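N-acetyl-beta-D glucosaminidase (Rhizomucor miehei CAU432, PDB 4ZM6) probably removes N-acetylglucosamine from glycosides through its family 3 hydrolase domain and acetylates glucosamine with acetyl-CoA in a GCN5-related acetyltransferase region. Local coordinates at residues D542-D547 with L574-A579; D551-M556 with D570-G575; M614-S619 with T629-A634. All coordinates share one frame; numbering follows the deposited sequence.

Contact 1. Residues D542-D547 with L574-A579; sequences DDYRND and LGLQRA
Asn546, in the first turn of helix 546-561, and Gln577, toward the C-terminal part of helix 569-577, mark the nearest backbone approach, with their CA atoms 8.3 Å apart. The gap is filled by four side chains. Tyr544, in the turn between strand 540-543 and the helix, has CG anti to the backbone N (chi1 168°), which sends the ring out toward the second helix. Leu576 meets its phenol end at about a right angle: CD1 lies 3.9 Å from Tyr544 OH and 4.1 Å from Tyr544 CZ. Gln577 reaches the same ring by bending at chi2 (-41°), and its OE1 comes to the ring edge, in plane, 3.9 Å from Tyr544 CE2. That oxygen also lies against the helix-start asparagine, Gln577 OE1 3.3 Å from Asn546 CB. The amide planes are roughly parallel, 22° apart, and the two side chains cross at a slant without bonding; Asn546 ND2 and Gln577 NE2 stay 3.7 Å apart. Leu576 is buried and continues onto Phe597 and Ala599 of strand 594-605, whereas the amides lie at the more open margin. The Tyr544 ring is held further by an edge-to-face meeting with Phe597. Arg545, the N-cap residue, takes no part; its NH2 bonds the backbone O of Arg258 of the second subunit. The arrangement is that of the amino-terminal part of a GNAT fold, in which the first strand leads into two successive helices packed beside the sheet.

Contact 2. Residues D551-M556 with D570-G575; sequences DHVTAM and DKINLG
Thr554 and Ile572 bring helices 546-561 and 569-577 together, with CA atoms 7.0 Å apart, and the contact between the segments is entirely van der Waals in character. Ile572 supplies one side of it alone. Its CD1, at the end of the longer branch, rests against the backbone of the facing helix, 3.8 Å from Thr554 CA, and also touches the threonine methyl, 4.0 Å from Thr554 CG2. The shorter branch works separately: Ile572 CG2 lies 4.2 Å from Val553 CG1. With CG1 set beside the backbone N (chi1 -69°) and CG2 anti to it, the two branches fork, one over Thr554 and the other toward Val553. Both valine and isoleucine are buried, and Val553 carries the apolar surface on to Phe597 of strand 594-605, while Ile572 also meets Trp557 one turn further along the first helix. These are the two helices that follow the first strand in the GNAT fold, and between these two segments Ile572 alone bridges to the first helix. Polar bonding stays within each helix. Thr554 OG1 is turned back to bond the backbone O of Leu550, so its hydroxyl is satisfied within its own helix, and Ile572 CD1 passes 4.0 Å from that OG1 purely as packing. The first helix is kinked at the start of 551-556, where the N atoms of Asp551 and His552 lack a bond to the preceding turn.

Contact 3. Residues M614-S619 with T629-A634; sequences MLLMVS and TLLHDA. With ACO (acetyl coenzyme *a), chain C.
Leu616 carries the close packing between strand 614-618 and helix 629-634, which run nearly antiparallel at 157°, their axes 9.0 Å apart. With CG anti to the backbone N (chi1 -152°), its two methyls spread over the helix: CD2 lies 3.9 Å from Leu631 CB, and CD1 sits 4.1 Å from His632 CB, near the plane of the imidazole at its edge. All three residues are buried, and Phe674 of helix 665-677 also packs on Leu616 and His632. The imidazole is tied down by a hydrogen bond between NE2 and Trp679. Toward the start of the helix the two segments loosen. Val618 points at the helix without touching it, and Met617 points away from the helix, its side chain packing on helix 546-561; here acetyl-CoA takes over. Val618 CG1 and CG2 face the pyrophosphate, whose oxygen O2A is bound by Thr629 OG1, also bonded to Lys677 NZ, and weakly by Thr629 N. The N atoms of Gly624, Gly626 and Gly628 add further hydrogen bonds to the cofactor. The pantetheine runs along the strand: Val618 N donates to O9P at 2.8 Å with a nearly straight 164° angle, Leu616 O weakly accepts from N4P, and Leu616 N donates to the thioester oxygen O at 3.0 Å through a bent bond. Met614 and Leu615 form a classic beta bulge opposite Ala599. In this beta-alpha part of the GNAT cofactor site, the bond from Leu616 N probably polarises the acetyl carbonyl and, as in other GNAT enzymes, could help stabilise the oxyanion formed during acetyl transfer.

Overall arrangement
All three contacts belong to one acetyltransferase unit but lie at different depths. Contacts 1 and 2 share helices 546-561 and 569-577; contact 1 joins them near the margin, mixing a phenol and amides with one leucine, while contact 2 is largely buried and made by van der Waals contacts alone. The two touch where Tyr544 packs on Val553. Contact 3 lies on an inner strand, 608-618, and the helix that follows it, and is buried throughout. Met614 and Met617 connect it to the rest: Met614 packs on Gly575 and Ala579, and Met617 on Met556. None is held by hydrogen bonds between its segments; at contact 3 the strand and helix backbones bond the cofactor instead.

Contact 1. Residues D542-D547 with L574-A579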
loop_
_atom_site.group_PDB
_atom_site.type_symbol
_atom_site.label_atom_id
_atom_site.label_comp_id
_atom_site.label_asym_id
_atom_site.label_seq_id
_atom_site.Cartn_x
_atom_site.Cartn_y
_atom_site.Cartn_z
ATOM N N ASP A 542 -7.009 9.378 -8.016
ATOM C CA ASP A 542 -6.916 9.402 -6.555
ATOM C C ASP A 542 -8.155 8.792 -5.928
ATOM O O ASP A 542 -9.173 8.599 -6.591
ATOM C CB ASP A 542 -6.807 10.838 -6.042
ATOM C CG ASP A 542 -5.497 11.495 -6.403
ATOM O OD1 ASP A 542 -4.438 10.842 -6.260
ATOM O OD2 ASP A 542 -5.533 12.677 -6.810
ATOM N N ASP A 543 -8.063 8.516 -4.632
ATOM C CA ASP A 543 -9.224 8.129 -3.848
ATOM C C ASP A 543 -10.150 9.323 -3.706
ATOM O O ASP A 543 -9.702 10.454 -3.507
ATOM C CB ASP A 543 -8.807 7.618 -2.471
ATOM C CG ASP A 543 -8.125 6.266 -2.534
ATOM O OD1 ASP A 543 -8.607 5.390 -3.279
ATOM O OD2 ASP A 543 -7.108 6.070 -1.838
ATOM N N TYR A 544 -11.443 9.061 -3.834
ATOM C CA TYR A 544 -12.462 10.078 -3.643
ATOM C C TYR A 544 -12.496 10.490 -2.170
ATOM O O TYR A 544 -12.506 9.636 -1.280
ATOM C CB TYR A 544 -13.825 9.534 -4.101
ATOM C CG TYR A 544 -15.030 10.361 -3.702
ATOM C CD1 TYR A 544 -15.290 11.587 -4.303
ATOM C CD2 TYR A 544 -15.925 9.901 -2.740
ATOM C CE1 TYR A 544 -16.398 12.336 -3.944
ATOM C CE2 TYR A 544 -17.034 10.641 -2.382
ATOM C CZ TYR A 544 -17.265 11.854 -2.983
ATOM O OH TYR A 544 -18.368 12.588 -2.612
ATOM N N ARG A 545 -12.473 11.800 -1.927
ATOM C CA ARG A 545 -12.602 12.358 -0.585
ATOM C C ARG A 545 -13.868 13.198 -0.561
ATOM O O ARG A 545 -13.919 14.274 -1.162
ATOM C CB ARG A 545 -11.390 13.224 -0.225
ATOM C CG ARG A 545 -10.056 12.489 -0.250
ATOM C CD ARG A 545 -8.924 13.340 0.319
ATOM N NE ARG A 545 -8.784 14.641 -0.349
ATOM C CZ ARG A 545 -8.104 14.865 -1.476
ATOM N NH1 ARG A 545 -7.484 13.876 -2.117
ATOM N NH2 ARG A 545 -8.048 16.095 -1.975
ATOM N N ASN A 546 -14.894 12.699 0.122
ATOM C CA ASN A 546 -16.203 13.349 0.108
ATOM C C ASN A 546 -16.200 14.786 0.650
ATOM O O ASN A 546 -16.959 15.628 0.168
ATOM C CB ASN A 546 -17.258 12.479 0.815
ATOM C CG ASN A 546 -17.003 12.321 2.304
ATOM O OD1 ASN A 546 -15.910 11.943 2.726
ATOM N ND2 ASN A 546 -18.024 12.593 3.108
ATOM N N ASP A 547 -15.335 15.080 1.617
ATOM C CA ASP A 547 -15.239 16.442 2.152
ATOM C C ASP A 547 -14.790 17.456 1.099
ATOM O O ASP A 547 -15.289 18.578 1.069
ATOM C CB ASP A 547 -14.300 16.492 3.360
ATOM C CG ASP A 547 -14.867 15.763 4.584
ATOM O OD1 ASP A 547 -16.110 15.619 4.695
ATOM O OD2 ASP A 547 -14.064 15.337 5.444
ATOM N N LEU A 574 -25.858 10.582 -0.481
ATOM C CA LEU A 574 -26.513 9.402 0.063
ATOM C C LEU A 574 -26.090 8.142 -0.702
ATOM O O LEU A 574 -25.608 7.175 -0.096
ATOM C CB LEU A 574 -28.035 9.576 0.008
ATOM C CG LEU A 574 -28.888 8.413 0.518
ATOM C CD1 LEU A 574 -28.701 8.203 2.015
ATOM C CD2 LEU A 574 -30.349 8.661 0.188
ATOM N N GLY A 575 -26.276 8.167 -2.026
ATOM C CA GLY A 575 -25.858 7.075 -2.900
ATOM C C GLY A 575 -24.447 6.653 -2.548
ATOM O O GLY A 575 -24.190 5.473 -2.303
ATOM N N LEU A 576 -23.540 7.626 -2.465
ATOM C CA LEU A 576 -22.108 7.343 -2.309
ATOM C C LEU A 576 -21.691 6.926 -0.901
ATOM O O LEU A 576 -20.950 5.950 -0.739
ATOM C CB LEU A 576 -21.272 8.538 -2.766
ATOM C CG LEU A 576 -21.435 8.908 -4.244
ATOM C CD1 LEU A 576 -20.616 10.145 -4.579
ATOM C CD2 LEU A 576 -21.060 7.747 -5.156
ATOM N N GLN A 577 -22.164 7.638 0.117
ATOM C CA GLN A 577 -21.740 7.343 1.488
ATOM C C GLN A 577 -22.280 6.006 2.020
ATOM O O GLN A 577 -21.632 5.378 2.847
ATOM C CB GLN A 577 -22.105 8.494 2.432
ATOM C CG GLN A 577 -21.477 9.841 2.076
ATOM C CD GLN A 577 -20.026 9.741 1.630
ATOM O OE1 GLN A 577 -19.666 10.179 0.526
ATOM N NE2 GLN A 577 -19.188 9.160 2.478
ATOM N N ARG A 578 -23.436 5.564 1.527
ATOM C CA ARG A 578 -24.059 4.316 1.989
ATOM C C ARG A 578 -23.546 3.052 1.282
ATOM O O ARG A 578 -23.889 1.932 1.679
ATOM C CB ARG A 578 -25.584 4.390 1.825
ATOM C CG ARG A 578 -26.273 5.438 2.684
ATOM C CD ARG A 578 -26.263 5.107 4.175
ATOM N NE ARG A 578 -26.982 3.873 4.520
ATOM C CZ ARG A 578 -27.329 3.514 5.760
ATOM N NH1 ARG A 578 -27.048 4.288 6.806
ATOM N NH2 ARG A 578 -27.973 2.375 5.969
ATOM N N ALA A 579 -22.745 3.223 0.232
ATOM C CA ALA A 579 -22.200 2.087 -0.511
ATOM C C ALA A 579 -21.370 1.205 0.406
ATOM O O ALA A 579 -20.548 1.710 1.166
ATOM C CB ALA A 579 -21.353 2.572 -1.678
#

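Contact 2. Residues D551-M556 with D570-G575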
loop_
_atom_site.group_PDB
_atom_site.type_symbol
_atom_site.label_atom_id
_atom_site.label_comp_id
_atom_site.label_asym_id
_atom_site.label_seq_id
_atom_site.Cartn_x
_atom_site.Cartn_y
_atom_site.Cartn_z
ATOM N N ASP A 551 -18.797 18.555 -4.036
ATOM C CA ASP A 551 -19.352 19.661 -4.832
ATOM C C ASP A 551 -19.011 19.520 -6.306
ATOM O O ASP A 551 -19.850 19.768 -7.165
ATOM C CB ASP A 551 -18.855 21.017 -4.325
ATOM C CG ASP A 551 -19.534 21.444 -3.044
ATOM O OD1 ASP A 551 -20.781 21.514 -3.026
ATOM O OD2 ASP A 551 -18.817 21.725 -2.061
ATOM N N HIS A 552 -17.780 19.112 -6.590
ATOM C CA HIS A 552 -17.336 18.926 -7.966
ATOM C C HIS A 552 -18.022 17.752 -8.641
ATOM O O HIS A 552 -18.442 17.860 -9.795
ATOM C CB HIS A 552 -15.824 18.748 -8.013
ATOM C CG HIS A 552 -15.077 20.011 -7.735
ATOM N ND1 HIS A 552 -14.111 20.106 -6.756
ATOM C CD2 HIS A 552 -15.179 21.242 -8.289
ATOM C CE1 HIS A 552 -13.635 21.338 -6.732
ATOM N NE2 HIS A 552 -14.268 22.047 -7.651
ATOM N N VAL A 553 -18.124 16.635 -7.925
ATOM C CA VAL A 553 -18.832 15.463 -8.434
ATOM C C VAL A 553 -20.295 15.796 -8.706
ATOM O O VAL A 553 -20.860 15.359 -9.708
ATOM C CB VAL A 553 -18.729 14.284 -7.458
ATOM C CG1 VAL A 553 -19.747 13.203 -7.794
ATOM C CG2 VAL A 553 -17.316 13.715 -7.481
ATOM N N THR A 554 -20.894 16.581 -7.811
ATOM C CA THR A 554 -22.267 17.062 -7.989
ATOM C C THR A 554 -22.398 17.884 -9.268
ATOM O O THR A 554 -23.327 17.680 -10.049
ATOM C CB THR A 554 -22.721 17.912 -6.785
ATOM O OG1 THR A 554 -22.595 17.141 -5.582
ATOM C CG2 THR A 554 -24.167 18.376 -6.956
ATOM N N ALA A 555 -21.461 18.802 -9.482
ATOM C CA ALA A 555 -21.450 19.618 -10.702
ATOM C C ALA A 555 -21.258 18.766 -11.953
ATOM O O ALA A 555 -21.879 19.011 -12.979
ATOM C CB ALA A 555 -20.363 20.674 -10.624
ATOM N N MET A 556 -20.402 17.756 -11.855
ATOM C CA MET A 556 -20.170 16.853 -12.971
ATOM C C MET A 556 -21.451 16.093 -13.328
ATOM O O MET A 556 -21.729 15.870 -14.509
ATOM C CB MET A 556 -19.033 15.875 -12.645
ATOM C CG MET A 556 -18.410 15.214 -13.865
ATOM S SD MET A 556 -17.236 13.918 -13.416
ATOM C CE MET A 556 -15.862 14.899 -12.835
ATOM N N ASP A 570 -27.289 16.175 -1.978
ATOM C CA ASP A 570 -27.493 15.255 -0.855
ATOM C C ASP A 570 -27.891 13.847 -1.302
ATOM O O ASP A 570 -27.546 12.867 -0.637
ATOM C CB ASP A 570 -28.487 15.822 0.173
ATOM C CG ASP A 570 -29.860 16.095 -0.411
ATOM O OD1 ASP A 570 -29.971 17.000 -1.271
ATOM O OD2 ASP A 570 -30.827 15.419 0.006
ATOM N N LYS A 571 -28.591 13.736 -2.428
ATOM C CA LYS A 571 -28.922 12.415 -2.981
ATOM C C LYS A 571 -27.672 11.698 -3.493
ATOM O O LYS A 571 -27.467 10.509 -3.242
ATOM C CB LYS A 571 -29.963 12.537 -4.095
ATOM C CG LYS A 571 -31.312 13.061 -3.622
ATOM C CD LYS A 571 -31.973 12.123 -2.617
ATOM C CE LYS A 571 -33.023 12.837 -1.788
ATOM N NZ LYS A 571 -33.622 11.918 -0.784
ATOM N N ILE A 572 -26.829 12.436 -4.201
ATOM C CA ILE A 572 -25.549 11.910 -4.646
ATOM C C ILE A 572 -24.773 11.418 -3.424
ATOM O O ILE A 572 -24.304 10.281 -3.394
ATOM C CB ILE A 572 -24.749 12.970 -5.449
ATOM C CG1 ILE A 572 -25.435 13.231 -6.798
ATOM C CG2 ILE A 572 -23.308 12.525 -5.681
ATOM C CD1 ILE A 572 -24.973 14.491 -7.503
ATOM N N ASN A 573 -24.673 12.270 -2.409
ATOM C CA ASN A 573 -23.955 11.927 -1.180
ATOM C C ASN A 573 -24.533 10.684 -0.504
ATOM O O ASN A 573 -23.795 9.823 -0.023
ATOM C CB ASN A 573 -23.966 13.113 -0.214
ATOM C CG ASN A 573 -23.082 12.890 0.995
ATOM O OD1 ASN A 573 -21.854 12.875 0.891
ATOM N ND2 ASN A 573 -23.701 12.722 2.155
ATOM N N LEU A 574 -25.858 10.582 -0.481
ATOM C CA LEU A 574 -26.513 9.402 0.063
ATOM C C LEU A 574 -26.090 8.142 -0.702
ATOM O O LEU A 574 -25.608 7.175 -0.096
ATOM C CB LEU A 574 -28.035 9.576 0.008
ATOM C CG LEU A 574 -28.888 8.413 0.518
ATOM C CD1 LEU A 574 -28.701 8.203 2.015
ATOM C CD2 LEU A 574 -30.349 8.661 0.188
ATOM N N GLY A 575 -26.276 8.167 -2.026
ATOM C CA GLY A 575 -25.858 7.075 -2.900
ATOM C C GLY A 575 -24.447 6.653 -2.548
ATOM O O GLY A 575 -24.190 5.473 -2.303
#

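Contact 3. Residues M614-S619 with T629-A634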
loop_
_atom_site.group_PDB
_atom_site.type_symbol
_atom_site.label_atom_id
_atom_site.label_comp_id
_atom_site.label_asym_id
_atom_site.label_seq_id
_atom_site.Cartn_x
_atom_site.Cartn_y
_atom_site.Cartn_z
ATOM N N MET A 614 -21.051 1.189 -9.728
ATOM C CA MET A 614 -22.252 1.983 -9.485
ATOM C C MET A 614 -22.386 3.100 -10.506
ATOM O O MET A 614 -23.482 3.403 -10.973
ATOM C CB MET A 614 -22.225 2.586 -8.073
ATOM C CG MET A 614 -22.191 1.569 -6.939
ATOM S SD MET A 614 -21.859 2.341 -5.337
ATOM C CE MET A 614 -23.392 3.226 -5.079
ATOM N N LEU A 615 -21.267 3.725 -10.836
ATOM C CA LEU A 615 -21.283 4.859 -11.745
ATOM C C LEU A 615 -19.894 5.074 -12.329
ATOM O O LEU A 615 -18.887 4.834 -11.656
ATOM C CB LEU A 615 -21.748 6.115 -11.007
ATOM C CG LEU A 615 -21.984 7.369 -11.845
ATOM C CD1 LEU A 615 -23.256 7.240 -12.663
ATOM C CD2 LEU A 615 -22.058 8.593 -10.949
ATOM N N LEU A 616 -19.863 5.495 -13.591
ATOM C CA LEU A 616 -18.641 5.914 -14.260
ATOM C C LEU A 616 -19.031 7.098 -15.116
ATOM O O LEU A 616 -19.958 6.997 -15.910
ATOM C CB LEU A 616 -18.105 4.792 -15.147
ATOM C CG LEU A 616 -16.599 4.687 -15.436
ATOM C CD1 LEU A 616 -16.378 4.095 -16.827
ATOM C CD2 LEU A 616 -15.863 6.013 -15.312
ATOM N N MET A 617 -18.348 8.225 -14.947
ATOM C CA MET A 617 -18.685 9.439 -15.691
ATOM C C MET A 617 -17.469 10.345 -15.814
ATOM O O MET A 617 -16.671 10.437 -14.880
ATOM C CB MET A 617 -19.824 10.191 -14.990
ATOM C CG MET A 617 -19.385 10.987 -13.764
ATOM S SD MET A 617 -20.688 11.584 -12.663
ATOM C CE MET A 617 -21.801 12.339 -13.832
ATOM N N VAL A 618 -17.324 10.999 -16.969
ATOM C CA VAL A 618 -16.285 12.021 -17.154
ATOM C C VAL A 618 -16.863 13.232 -17.898
ATOM O O VAL A 618 -17.750 13.090 -18.742
ATOM C CB VAL A 618 -14.996 11.470 -17.849
ATOM C CG1 VAL A 618 -14.973 9.946 -17.873
ATOM C CG2 VAL A 618 -14.833 11.996 -19.266
ATOM N N SER A 619 -16.341 14.412 -17.569
ATOM C CA SER A 619 -16.819 15.681 -18.110
ATOM C C SER A 619 -16.766 15.688 -19.635
ATOM O O SER A 619 -15.773 15.233 -20.208
ATOM C CB SER A 619 -15.964 16.836 -17.582
ATOM O OG SER A 619 -15.645 16.661 -16.211
ATOM N N THR A 629 -11.314 5.178 -19.322
ATOM C CA THR A 629 -10.581 3.923 -19.294
ATOM C C THR A 629 -9.678 3.822 -18.068
ATOM O O THR A 629 -9.603 2.763 -17.444
ATOM C CB THR A 629 -9.779 3.746 -20.598
ATOM O OG1 THR A 629 -10.701 3.543 -21.677
ATOM C CG2 THR A 629 -8.831 2.556 -20.520
ATOM N N LEU A 630 -9.001 4.914 -17.725
ATOM C CA LEU A 630 -8.221 4.965 -16.484
ATOM C C LEU A 630 -9.045 4.540 -15.281
ATOM O O LEU A 630 -8.665 3.622 -14.549
ATOM C CB LEU A 630 -7.684 6.370 -16.224
ATOM C CG LEU A 630 -6.206 6.561 -16.529
ATOM C CD1 LEU A 630 -5.919 6.431 -18.019
ATOM C CD2 LEU A 630 -5.769 7.922 -16.010
ATOM N N LEU A 631 -10.174 5.225 -15.096
ATOM C CA LEU A 631 -11.050 5.018 -13.944
ATOM C C LEU A 631 -11.646 3.623 -13.959
ATOM O O LEU A 631 -11.708 2.955 -12.930
ATOM C CB LEU A 631 -12.177 6.060 -13.936
ATOM C CG LEU A 631 -11.739 7.505 -13.693
ATOM C CD1 LEU A 631 -12.874 8.478 -13.957
ATOM C CD2 LEU A 631 -11.201 7.674 -12.282
ATOM N N HIS A 632 -12.084 3.203 -15.138
ATOM C CA HIS A 632 -12.671 1.886 -15.339
ATOM C C HIS A 632 -11.710 0.770 -14.922
ATOM O O HIS A 632 -12.104 -0.194 -14.260
ATOM C CB HIS A 632 -13.057 1.749 -16.809
ATOM C CG HIS A 632 -13.571 0.400 -17.183
ATOM N ND1 HIS A 632 -12.742 -0.684 -17.366
ATOM C CD2 HIS A 632 -14.824 -0.036 -17.434
ATOM C CE1 HIS A 632 -13.465 -1.735 -17.700
ATOM N NE2 HIS A 632 -14.729 -1.368 -17.749
ATOM N N ASP A 633 -10.448 0.911 -15.310
ATOM C CA ASP A 633 -9.416 -0.055 -14.955
ATOM C C ASP A 633 -9.125 -0.061 -13.453
ATOM O O ASP A 633 -8.965 -1.124 -12.851
ATOM C CB ASP A 633 -8.142 0.226 -15.757
ATOM C CG ASP A 633 -8.279 -0.167 -17.218
ATOM O OD1 ASP A 633 -9.406 -0.105 -17.760
ATOM O OD2 ASP A 633 -7.264 -0.555 -17.825
ATOM N N ALA A 634 -9.067 1.123 -12.850
ATOM C CA ALA A 634 -8.913 1.243 -11.396
ATOM C C ALA A 634 -10.022 0.482 -10.681
ATOM O O ALA A 634 -9.782 -0.176 -9.674
ATOM C CB ALA A 634 -8.919 2.706 -10.974
HETATM N N1A ACO C . -7.062 9.520 -29.208
HETATM C C2A ACO C . -8.029 9.050 -30.030
HETATM N N3A ACO C . -9.100 8.353 -29.589
HETATM C C4A ACO C . -9.276 8.089 -28.267
HETATM C C5A ACO C . -8.253 8.567 -27.317
HETATM C C6A ACO C . -7.103 9.322 -27.866
HETATM N N6A ACO C . -6.135 9.792 -27.042
HETATM N N7A ACO C . -8.642 8.172 -26.100
HETATM C C8A ACO C . -9.811 7.495 -26.244
HETATM N N9A ACO C . -10.188 7.437 -27.537
HETATM C C1B ACO C . -11.423 6.776 -28.044
HETATM C C2B ACO C . -11.166 5.340 -28.496
HETATM O O2B ACO C . -11.780 5.107 -29.770
HETATM C C3B ACO C . -11.739 4.448 -27.404
HETATM O O3B ACO C . -12.346 3.233 -27.884
HETATM P P3B ACO C . -13.768 3.072 -28.652
HETATM O O7A ACO C . -14.801 2.965 -27.549
HETATM O O8A ACO C . -13.890 4.276 -29.558
HETATM O O9A ACO C . -13.583 1.784 -29.404
HETATM C C4B ACO C . -12.699 5.357 -26.639
HETATM O O4B ACO C . -12.397 6.715 -26.994
HETATM C C5B ACO C . -12.581 5.148 -25.135
HETATM O O5B ACO C . -12.960 6.359 -24.497
HETATM P P1A ACO C . -12.241 6.888 -23.167
HETATM O O1A ACO C . -11.653 8.242 -23.486
HETATM O O2A ACO C . -11.379 5.829 -22.535
HETATM O O3A ACO C . -13.590 7.022 -22.309
HETATM P P2A ACO C . -14.199 8.455 -21.946
HETATM O O4A ACO C . -13.148 9.222 -21.179
HETATM O O5A ACO C . -14.798 9.072 -23.177
HETATM O O6A ACO C . -15.386 8.005 -20.964
HETATM C CBP ACO C . -17.703 7.340 -20.723
HETATM C CCP ACO C . -16.374 7.078 -21.411
HETATM C CDP ACO C . -17.555 7.138 -19.222
HETATM C CEP ACO C . -18.722 6.343 -21.254
HETATM C CAP ACO C . -18.102 8.779 -21.054
HETATM O OAP ACO C . -18.592 8.841 -22.390
HETATM C C9P ACO C . -19.124 9.352 -20.114
HETATM O O9P ACO C . -18.743 10.025 -19.165
HETATM N N8P ACO C . -20.414 9.128 -20.358
HETATM C C7P ACO C . -21.434 9.708 -19.505
HETATM C C6P ACO C . -22.807 9.093 -19.719
HETATM C C5P ACO C . -22.960 7.660 -19.243
HETATM O O5P ACO C . -23.817 7.009 -19.817
HETATM N N4P ACO C . -22.236 7.152 -18.233
HETATM C C3P ACO C . -22.444 5.790 -17.731
HETATM C C2P ACO C . -23.454 5.723 -16.579
HETATM S S1P ACO C . -24.120 4.096 -16.327
HETATM C C ACO C . -23.086 3.377 -15.245
HETATM O O ACO C . -22.073 3.950 -14.882
HETATM C CH3 ACO C . -23.443 2.012 -14.751
#